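PDB 3BRU: regulatory protein, TetR family from Rhodobacter sphaeroides 2.4.1, which represses transcription of its own operon, probably by binding two operator sequences in the promoter. Local coordinates for residues 49-52 with 53-57; 131-134 with 135-138. All coordinates share one frame; numbering follows the deposited sequence.

Overall arrangement
Contact 1 comes first along the chain, where the loop after helix 31-45 runs into helix 53-60. This is the start of the predicted helix-turn-helix of the DNA-binding domain. Contact 2 follows in the TetR-type C-terminal domain, at the end of helix 129-135 and in the loop leading to helix 143-167. Their centres lie about 17 Å apart, yet the two meet. Ser49 OG of contact 1 is 2.9 Å from Glu136 OE2 of contact 2, a probable hydrogen bond. Both contacts also touch the second subunit. The DNA-binding domain, the C-terminal domain and the dimer partner thus come together here.

Contact 1 (49-52 with 53-57); sequences SSVG and VDEIL
Val51 and Ile56 meet through methyl groups where the 49-52 loop runs into the helix that starts at Val53. Val51 CG1 lies 3.6 Å from Ile56 CD1, and the two side chains cross at about a right angle. With chi1 at 177°, Val51 swings CG1 across from its own amide, to the side where Ile56 CD1 lies. Both residues are buried and also touch His42 of helix 31-45.

Glu55 reaches back along the loop. Its CG is anti to the backbone N (chi1 165°) and the chain stays extended, which carries the carboxylate to Val51. Glu55 OE2 sits 3.9 Å from Val51 CG2, so the valine methyls pack against the carboxylate. The same oxygen accepts a hydrogen bond from His42 ND1, with Lys46 as a long, weak ion partner. Glu55 OE1 accepts a short hydrogen bond from a water, 2.5 Å from the water oxygen. That water also accepts from Gly52 N at 2.6 Å and donates weakly to Ser50 O. Replacing Glu55 by an alanine would probably leave the water without its carboxylate partner and His42 ND1 without its acceptor, and would uncover one side of Val51.

Gly52 is the N-cap. Its carbonyl O accepts a weak but fairly straight bond from Ile56 N, 3.3 Å long at 166°. This closes the first turn of the helix. Asp54 OD1 forms a salt bridge with Lys64 NZ, and Ser50 OG bonds to Ser49 OG of the second subunit.

The chemistry divides into two parts. A small apolar contact joins loop to helix. Beside it, the carboxylate reaches the N-cap amide through water, and its negative charge near the helix N-terminus probably suits the helix dipole.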
# COMPACT_ATOMS: atom_id res chain seq x y z
N SER A 49 5.60 -2.16 -13.73
CA SER A 49 4.73 -2.53 -14.88
C SER A 49 4.48 -1.41 -15.90
O SER A 49 4.19 -1.68 -17.05
CB SER A 49 3.35 -3.05 -14.43
OG SER A 49 3.42 -3.95 -13.34
N SER A 50 4.58 -0.15 -15.46
CA SER A 50 4.27 1.04 -16.26
C SER A 50 5.46 1.55 -17.05
O SER A 50 5.33 2.36 -17.97
CB SER A 50 3.85 2.16 -15.31
OG SER A 50 2.46 2.34 -15.38
N VAL A 51 6.65 1.13 -16.65
CA VAL A 51 7.83 1.78 -17.15
C VAL A 51 8.68 0.81 -17.96
O VAL A 51 9.17 -0.19 -17.42
CB VAL A 51 8.64 2.38 -15.97
CG1 VAL A 51 9.92 2.99 -16.46
CG2 VAL A 51 7.79 3.43 -15.26
N GLY A 52 8.85 1.10 -19.25
CA GLY A 52 9.69 0.28 -20.11
C GLY A 52 11.14 0.77 -20.14
O GLY A 52 11.44 1.90 -19.71
N VAL A 53 12.02 -0.06 -20.68
CA VAL A 53 13.42 0.26 -20.82
C VAL A 53 13.66 1.49 -21.70
O VAL A 53 14.53 2.31 -21.38
CB VAL A 53 14.22 -0.96 -21.35
CG1 VAL A 53 15.68 -0.60 -21.74
CG2 VAL A 53 14.19 -2.08 -20.32
N ASP A 54 12.92 1.64 -22.79
CA ASP A 54 13.12 2.80 -23.65
C ASP A 54 12.86 4.10 -22.92
O ASP A 54 13.58 5.07 -23.13
CB ASP A 54 12.24 2.75 -24.89
CG ASP A 54 12.67 1.70 -25.88
OD1 ASP A 54 13.82 1.18 -25.79
OD2 ASP A 54 11.83 1.39 -26.78
N GLU A 55 11.83 4.15 -22.09
CA GLU A 55 11.55 5.34 -21.28
C GLU A 55 12.72 5.67 -20.33
O GLU A 55 13.12 6.81 -20.21
CB GLU A 55 10.21 5.18 -20.55
CG GLU A 55 9.93 6.16 -19.40
CD GLU A 55 8.52 5.97 -18.75
OE1 GLU A 55 7.61 5.32 -19.36
OE2 GLU A 55 8.31 6.50 -17.61
N ILE A 56 13.27 4.65 -19.67
CA ILE A 56 14.47 4.80 -18.82
C ILE A 56 15.65 5.36 -19.61
O ILE A 56 16.32 6.30 -19.14
CB ILE A 56 14.90 3.45 -18.12
CG1 ILE A 56 13.84 2.96 -17.12
CG2 ILE A 56 16.31 3.53 -17.50
CD1 ILE A 56 13.32 4.00 -16.18
N LEU A 57 15.93 4.81 -20.80
CA LEU A 57 17.05 5.25 -21.61
C LEU A 57 16.91 6.72 -22.00
O LEU A 57 17.90 7.49 -21.96
CB LEU A 57 17.18 4.39 -22.88
CG LEU A 57 17.47 2.90 -22.70
CD1 LEU A 57 17.69 2.23 -24.08
CD2 LEU A 57 18.63 2.69 -21.74
O HOH W 1 7.71 3.09 -20.39

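Contact 2 (131-134 with 135-138); sequences GNLG and QEMG
Leu133 and Glu136 meet on one side of the last turn of helix 129-135. In the backbone, Gln135 N donates to Gly131 O at 3.0 Å and 174°, a regular helical bond. After it the pattern slackens. Glu136 N is shared between two weak bonds, to Asn132 O at 3.4 Å and to Leu133 O at 3.1 Å, the second bent to 120°. Met137 N then makes a weak bond to Gly134 O, three residues back, as the chain passes into a 3-10 turn. Met137 is selenomethionine.

Among the side chains, Glu136 does most of the work. Its CG stands between its own backbone N and carbonyl carbon (chi1 65°), and this folds the chain back over the helix end. Glu136 CG then lies 3.5 Å from Leu133 O and close to Asn132 O. Beyond it the chain is extended, and Glu136 OE1 ends 3.6 Å from Leu133 CD2, a methyl against a carboxylate oxygen. Glu136 OE1 is also 3.2 Å from Asn132 O. Two acceptors meet there without a bond.

The polar ends find partners in other parts of the fold. Glu136 OE1 accepts from Tyr48 N, and OE2 bonds to Ser49 OG, which together fix the rotation of the buried carboxylate. Asn132 ND2 donates to Leu43 O and weakly to Thr44 O. Across the dimer interface, Gln135 O accepts from Lys197 of the second subunit. Gln135 packs on Asn132 of that subunit, and Asn132 on its Gln135.

This is the C-terminal end of a short helix, with alpha-helical bonds giving way to 3-10 bonding. In this TetR-family repressor it joins the TetR-type C-terminal domain to the DNA-binding domain beside the dimer interface.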
# COMPACT_ATOMS: atom_id res chain seq x y z
N GLY A 131 7.21 -0.12 -1.53
CA GLY A 131 5.75 -0.18 -1.46
C GLY A 131 5.17 -0.27 -2.85
O GLY A 131 4.26 -1.09 -3.07
N ASN A 132 5.65 0.57 -3.77
CA ASN A 132 5.16 0.49 -5.17
C ASN A 132 5.33 -0.90 -5.75
O ASN A 132 4.40 -1.43 -6.35
CB ASN A 132 5.85 1.47 -6.11
CG ASN A 132 5.52 2.94 -5.83
OD1 ASN A 132 4.81 3.29 -4.86
ND2 ASN A 132 6.04 3.81 -6.69
N LEU A 133 6.52 -1.49 -5.62
CA LEU A 133 6.76 -2.78 -6.24
C LEU A 133 6.03 -3.89 -5.48
O LEU A 133 5.51 -4.84 -6.10
CB LEU A 133 8.25 -3.10 -6.32
CG LEU A 133 9.19 -2.22 -7.14
CD1 LEU A 133 10.59 -2.82 -7.13
CD2 LEU A 133 8.73 -2.01 -8.55
N GLY A 134 5.99 -3.77 -4.15
CA GLY A 134 5.28 -4.72 -3.29
C GLY A 134 3.82 -4.92 -3.66
O GLY A 134 3.33 -6.05 -3.78
N GLN A 135 3.13 -3.80 -3.84
CA GLN A 135 1.77 -3.81 -4.34
C GLN A 135 1.58 -4.46 -5.72
O GLN A 135 0.55 -5.09 -5.95
CB GLN A 135 1.19 -2.39 -4.35
CG GLN A 135 -0.32 -2.35 -4.48
CD GLN A 135 -1.06 -2.81 -3.21
OE1 GLN A 135 -0.92 -3.95 -2.78
NE2 GLN A 135 -1.91 -1.92 -2.66
N GLU A 136 2.53 -4.31 -6.64
CA GLU A 136 2.37 -4.97 -7.94
C GLU A 136 3.04 -6.35 -8.09
O GLU A 136 3.26 -6.83 -9.20
CB GLU A 136 2.77 -4.04 -9.09
CG GLU A 136 4.23 -3.66 -9.12
CD GLU A 136 4.48 -2.38 -9.95
OE1 GLU A 136 5.26 -1.51 -9.44
OE2 GLU A 136 3.90 -2.25 -11.09
N MSE A 137 3.34 -6.98 -6.96
CA MSE A 137 3.99 -8.28 -6.92
C MSE A 137 3.40 -9.33 -7.90
O MSE A 137 4.15 -10.10 -8.48
CB MSE A 137 4.02 -8.80 -5.48
CG MSE A 137 4.90 -10.05 -5.27
SE MSE A 137 6.80 -9.89 -5.75
CE MSE A 137 7.00 -11.36 -7.10
N GLY A 138 2.07 -9.35 -8.11
CA GLY A 138 1.48 -10.30 -9.05
C GLY A 138 2.04 -10.18 -10.48
O GLY A 138 1.99 -11.16 -11.25